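Long-range contact in particle-associated glycoside hydrolase (Acinetobacter phage Fri1, PDB 6C72), which probably depolymerises the capsular polysaccharide of its Acinetobacter baumannii host as a trimeric tailspike during virus entry: residues 236-247 / 264-275. Numbering follows the deposited sequence.
Sequences TSGFRLEGLYIR and FLDARRNTAALV
E242 and R269 meet in a side-on salt bridge: R269 NE reaches E242 OE2 almost straight, at 2.7 Å and 175°, while R269 NH2 takes the syn lone pair of E242 OE1 at 2.9 Å. The bend of E242 at chi2 (88°) swings its carboxylate across to R269, carboxylate and guanidinium nearly coplanar. N270 lies alongside E242, and its ND2 comes to the anti side of E242 OE2 at 2.6 Å, so two donors grip that oxygen and limit rotation of the carboxylate. L241 CD2 lies over one guanidinium face, offset toward the rim, and L241 O receives the backbone N-H groups of both R269 and N270. After the chain turns at G243, V275 CG2 packs 3.5 Å from Y245 CE1, and on the other face of the sheet the side chains of I246 and L274 run side by side, I246 CD1 3.6 Å from L274 CD2. With chi1 at 168°, S237 OG lies beside its carbonyl carbon and donates to the syn side of D266 OD1 at 2.7 Å. F264 turns a ring edge to T236 OG1, and a water links this hydroxyl to L265 O and T271 O. The axes of strands 244-247 and 272-275 run parallel and approach to 4.7 Å, setting L244 and Y245 beside A272 and A273. Such in-register coils, flanked by strands 220-224 and 300-302, are characteristic of the right-handed parallel beta-helix of phage tailspikes.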
loop_
_atom_site.group_PDB
_atom_site.type_symbol
_atom_site.label_atom_id
_atom_site.label_comp_id
_atom_site.label_asym_id
_atom_site.label_seq_id
_atom_site.Cartn_x
_atom_site.Cartn_y
_atom_site.Cartn_z
ATOM N N THR A 236 -20.357 -15.747 10.446
ATOM C CA THR A 236 -21.166 -15.452 11.622
ATOM C C THR A 236 -22.564 -15.059 11.170
ATOM O O THR A 236 -22.721 -14.292 10.217
ATOM C CB THR A 236 -20.553 -14.329 12.496
ATOM O OG1 THR A 236 -20.425 -13.128 11.723
ATOM C CG2 THR A 236 -19.186 -14.729 13.037
ATOM N N SER A 237 -23.583 -15.562 11.866
ATOM C CA SER A 237 -24.948 -15.318 11.433
ATOM C C SER A 237 -25.893 -15.361 12.621
ATOM O O SER A 237 -25.794 -16.249 13.466
ATOM C CB SER A 237 -25.390 -16.348 10.388
ATOM O OG SER A 237 -26.787 -16.274 10.183
ATOM N N GLY A 238 -26.806 -14.397 12.672
ATOM C CA GLY A 238 -27.922 -14.433 13.591
ATOM C C GLY A 238 -27.689 -13.815 14.954
ATOM O O GLY A 238 -28.528 -14.005 15.846
ATOM N N PHE A 239 -26.602 -13.074 15.150
ATOM C CA PHE A 239 -26.298 -12.570 16.484
ATOM C C PHE A 239 -27.128 -11.336 16.828
ATOM O O PHE A 239 -27.524 -10.555 15.960
ATOM C CB PHE A 239 -24.795 -12.303 16.626
ATOM C CG PHE A 239 -24.003 -13.571 16.740
ATOM C CD1 PHE A 239 -23.811 -14.174 17.980
ATOM C CD2 PHE A 239 -23.563 -14.236 15.600
ATOM C CE1 PHE A 239 -23.131 -15.387 18.084
ATOM C CE2 PHE A 239 -22.877 -15.440 15.698
ATOM C CZ PHE A 239 -22.658 -16.015 16.938
ATOM N N ARG A 240 -27.420 -11.195 18.122
ATOM C CA ARG A 240 -28.305 -10.137 18.591
ATOM C C ARG A 240 -27.656 -8.766 18.454
ATOM O O ARG A 240 -28.352 -7.771 18.233
ATOM C CB ARG A 240 -28.701 -10.419 20.042
ATOM C CG ARG A 240 -29.651 -9.406 20.676
ATOM C CD ARG A 240 -30.084 -9.826 22.077
ATOM N NE ARG A 240 -28.964 -10.279 22.909
ATOM C CZ ARG A 240 -28.214 -9.486 23.680
ATOM N NH1 ARG A 240 -28.448 -8.179 23.737
ATOM N NH2 ARG A 240 -27.226 -10.003 24.401
ATOM N N LEU A 241 -26.336 -8.690 18.586
ATOM C CA LEU A 241 -25.634 -7.424 18.414
ATOM C C LEU A 241 -24.760 -7.496 17.168
ATOM O O LEU A 241 -25.156 -7.012 16.105
ATOM C CB LEU A 241 -24.804 -7.085 19.658
ATOM C CG LEU A 241 -25.639 -6.960 20.934
ATOM C CD1 LEU A 241 -24.766 -6.660 22.133
ATOM C CD2 LEU A 241 -26.713 -5.892 20.793
ATOM N N GLU A 242 -23.595 -8.139 17.272
ATOM C CA GLU A 242 -22.656 -8.227 16.162
ATOM C C GLU A 242 -22.066 -9.628 16.074
ATOM O O GLU A 242 -21.850 -10.299 17.086
ATOM C CB GLU A 242 -21.505 -7.215 16.297
ATOM C CG GLU A 242 -21.872 -5.787 15.932
ATOM C CD GLU A 242 -22.418 -5.014 17.119
ATOM O OE1 GLU A 242 -22.083 -5.367 18.275
ATOM O OE2 GLU A 242 -23.185 -4.052 16.894
ATOM N N GLY A 243 -21.772 -10.048 14.847
ATOM C CA GLY A 243 -20.982 -11.253 14.682
ATOM C C GLY A 243 -19.559 -11.085 15.186
ATOM O O GLY A 243 -18.976 -12.016 15.745
ATOM N N LEU A 244 -18.991 -9.893 15.009
ATOM C CA LEU A 244 -17.645 -9.553 15.450
ATOM C C LEU A 244 -17.688 -8.191 16.130
ATOM O O LEU A 244 -18.306 -7.257 15.608
ATOM C CB LEU A 244 -16.673 -9.523 14.262
ATOM C CG LEU A 244 -15.282 -8.915 14.477
ATOM C CD1 LEU A 244 -14.429 -9.722 15.445
ATOM C CD2 LEU A 244 -14.564 -8.700 13.141
ATOM N N TYR A 245 -17.046 -8.086 17.291
ATOM C CA TYR A 245 -17.043 -6.868 18.093
ATOM C C TYR A 245 -15.668 -6.729 18.730
ATOM O O TYR A 245 -15.222 -7.627 19.453
ATOM C CB TYR A 245 -18.143 -6.925 19.152
ATOM C CG TYR A 245 -18.292 -5.700 20.031
ATOM C CD1 TYR A 245 -19.150 -4.672 19.678
ATOM C CD2 TYR A 245 -17.609 -5.598 21.238
ATOM C CE1 TYR A 245 -19.316 -3.563 20.480
ATOM C CE2 TYR A 245 -17.762 -4.489 22.057
ATOM C CZ TYR A 245 -18.620 -3.471 21.670
ATOM O OH TYR A 245 -18.785 -2.366 22.481
ATOM N N ILE A 246 -14.980 -5.627 18.452
ATOM C CA ILE A 246 -13.606 -5.452 18.901
ATOM C C ILE A 246 -13.532 -4.214 19.781
ATOM O O ILE A 246 -13.676 -3.081 19.295
ATOM C CB ILE A 246 -12.640 -5.346 17.725
ATOM C CG1 ILE A 246 -12.884 -6.517 16.744
ATOM C CG2 ILE A 246 -11.219 -5.284 18.249
ATOM C CD1 ILE A 246 -11.858 -6.630 15.638
ATOM N N ARG A 247 -13.246 -4.415 21.062
ATOM C CA ARG A 247 -13.128 -3.288 21.981
ATOM C C ARG A 247 -12.086 -3.632 23.034
ATOM O O ARG A 247 -12.345 -4.456 23.912
ATOM C CB ARG A 247 -14.478 -2.976 22.621
ATOM C CG ARG A 247 -14.450 -1.732 23.460
ATOM C CD ARG A 247 -15.713 -1.489 24.240
ATOM N NE ARG A 247 -15.637 -0.160 24.806
ATOM C CZ ARG A 247 -16.369 0.281 25.823
ATOM N NH1 ARG A 247 -17.251 -0.525 26.404
ATOM N NH2 ARG A 247 -16.206 1.530 26.261
ATOM N N PHE A 264 -19.293 -12.048 7.591
ATOM C CA PHE A 264 -20.049 -11.547 8.733
ATOM C C PHE A 264 -21.454 -11.226 8.233
ATOM O O PHE A 264 -21.686 -10.206 7.578
ATOM C CB PHE A 264 -19.318 -10.363 9.352
ATOM C CG PHE A 264 -17.871 -10.672 9.675
ATOM C CD1 PHE A 264 -17.541 -11.397 10.805
ATOM C CD2 PHE A 264 -16.851 -10.283 8.828
ATOM C CE1 PHE A 264 -16.225 -11.700 11.104
ATOM C CE2 PHE A 264 -15.526 -10.586 9.126
ATOM C CZ PHE A 264 -15.216 -11.286 10.273
ATOM N N LEU A 265 -22.395 -12.129 8.511
ATOM C CA LEU A 265 -23.712 -12.048 7.897
ATOM C C LEU A 265 -24.697 -11.383 8.844
ATOM O O LEU A 265 -24.302 -10.529 9.645
ATOM C CB LEU A 265 -24.203 -13.436 7.484
ATOM C CG LEU A 265 -23.227 -14.259 6.641
ATOM C CD1 LEU A 265 -23.813 -15.651 6.330
ATOM C CD2 LEU A 265 -22.850 -13.542 5.352
ATOM N N ASP A 266 -25.964 -11.795 8.780
ATOM C CA ASP A 266 -27.026 -11.056 9.438
ATOM C C ASP A 266 -26.792 -10.978 10.940
ATOM O O ASP A 266 -26.399 -11.957 11.583
ATOM C CB ASP A 266 -28.382 -11.706 9.167
ATOM C CG ASP A 266 -28.442 -13.147 9.653
ATOM O OD1 ASP A 266 -27.743 -14.003 9.068
ATOM O OD2 ASP A 266 -29.159 -13.426 10.646
ATOM N N ALA A 267 -27.021 -9.786 11.481
ATOM C CA ALA A 267 -27.005 -9.537 12.911
ATOM C C ALA A 267 -28.001 -8.421 13.181
ATOM O O ALA A 267 -28.259 -7.585 12.311
ATOM C CB ALA A 267 -25.604 -9.171 13.408
ATOM N N ARG A 268 -28.571 -8.418 14.388
ATOM C CA ARG A 268 -29.666 -7.502 14.693
ATOM C C ARG A 268 -29.207 -6.082 14.980
ATOM O O ARG A 268 -30.057 -5.181 15.037
ATOM C CB ARG A 268 -30.482 -8.010 15.880
ATOM C CG ARG A 268 -30.990 -9.448 15.736
ATOM C CD ARG A 268 -31.812 -9.651 14.470
ATOM N NE ARG A 268 -32.961 -8.752 14.390
ATOM C CZ ARG A 268 -34.102 -8.961 15.039
ATOM N NH1 ARG A 268 -34.230 -10.024 15.820
ATOM N NH2 ARG A 268 -35.116 -8.116 14.917
ATOM N N ARG A 269 -27.904 -5.854 15.163
ATOM C CA ARG A 269 -27.406 -4.489 15.283
ATOM C C ARG A 269 -26.516 -4.162 14.085
ATOM O O ARG A 269 -26.959 -3.463 13.175
ATOM C CB ARG A 269 -26.670 -4.275 16.613
ATOM C CG ARG A 269 -26.434 -2.791 16.933
ATOM C CD ARG A 269 -26.117 -2.531 18.404
ATOM N NE ARG A 269 -24.810 -3.059 18.797
ATOM C CZ ARG A 269 -24.327 -3.036 20.038
ATOM N NH1 ARG A 269 -25.034 -2.500 21.038
ATOM N NH2 ARG A 269 -23.128 -3.554 20.283
ATOM N N ASN A 270 -25.277 -4.654 14.075
ATOM C CA ASN A 270 -24.369 -4.536 12.942
ATOM C C ASN A 270 -23.790 -5.904 12.627
ATOM O O ASN A 270 -23.672 -6.751 13.512
ATOM C CB ASN A 270 -23.211 -3.560 13.238
ATOM C CG ASN A 270 -23.682 -2.277 13.889
ATOM O OD1 ASN A 270 -24.293 -1.434 13.237
ATOM N ND2 ASN A 270 -23.429 -2.135 15.180
ATOM N N THR A 271 -23.409 -6.128 11.370
ATOM C CA THR A 271 -22.721 -7.378 11.071
ATOM C C THR A 271 -21.419 -7.465 11.850
ATOM O O THR A 271 -20.997 -8.556 12.244
ATOM C CB THR A 271 -22.438 -7.531 9.574
ATOM O OG1 THR A 271 -21.506 -6.529 9.150
ATOM C CG2 THR A 271 -23.716 -7.462 8.742
ATOM N N ALA A 272 -20.757 -6.332 12.053
ATOM C CA ALA A 272 -19.490 -6.280 12.766
ATOM C C ALA A 272 -19.259 -4.851 13.243
ATOM O O ALA A 272 -19.734 -3.898 12.619
ATOM C CB ALA A 272 -18.327 -6.739 11.879
ATOM N N ALA A 273 -18.508 -4.706 14.336
ATOM C CA ALA A 273 -18.243 -3.380 14.874
ATOM C C ALA A 273 -16.818 -3.307 15.389
ATOM O O ALA A 273 -16.343 -4.231 16.059
ATOM C CB ALA A 273 -19.225 -3.012 15.994
ATOM N N LEU A 274 -16.137 -2.217 15.045
ATOM C CA LEU A 274 -14.850 -1.859 15.619
ATOM C C LEU A 274 -15.098 -0.688 16.551
ATOM O O LEU A 274 -15.574 0.365 16.109
ATOM C CB LEU A 274 -13.831 -1.484 14.540
ATOM C CG LEU A 274 -13.627 -2.465 13.381
ATOM C CD1 LEU A 274 -12.393 -2.073 12.585
ATOM C CD2 LEU A 274 -13.496 -3.880 13.899
ATOM N N VAL A 275 -14.756 -0.855 17.828
ATOM C CA VAL A 275 -15.087 0.112 18.861
ATOM C C VAL A 275 -13.844 0.712 19.511
ATOM O O VAL A 275 -13.802 1.918 19.782
ATOM C CB VAL A 275 -15.998 -0.533 19.923
ATOM C CG1 VAL A 275 -16.324 0.435 21.026
ATOM C CG2 VAL A 275 -17.265 -1.064 19.259
HETATM O O HOH W 1 -22.276 -11.077 11.414
HETATM O O HOH W 2 -24.124 -12.277 13.014
#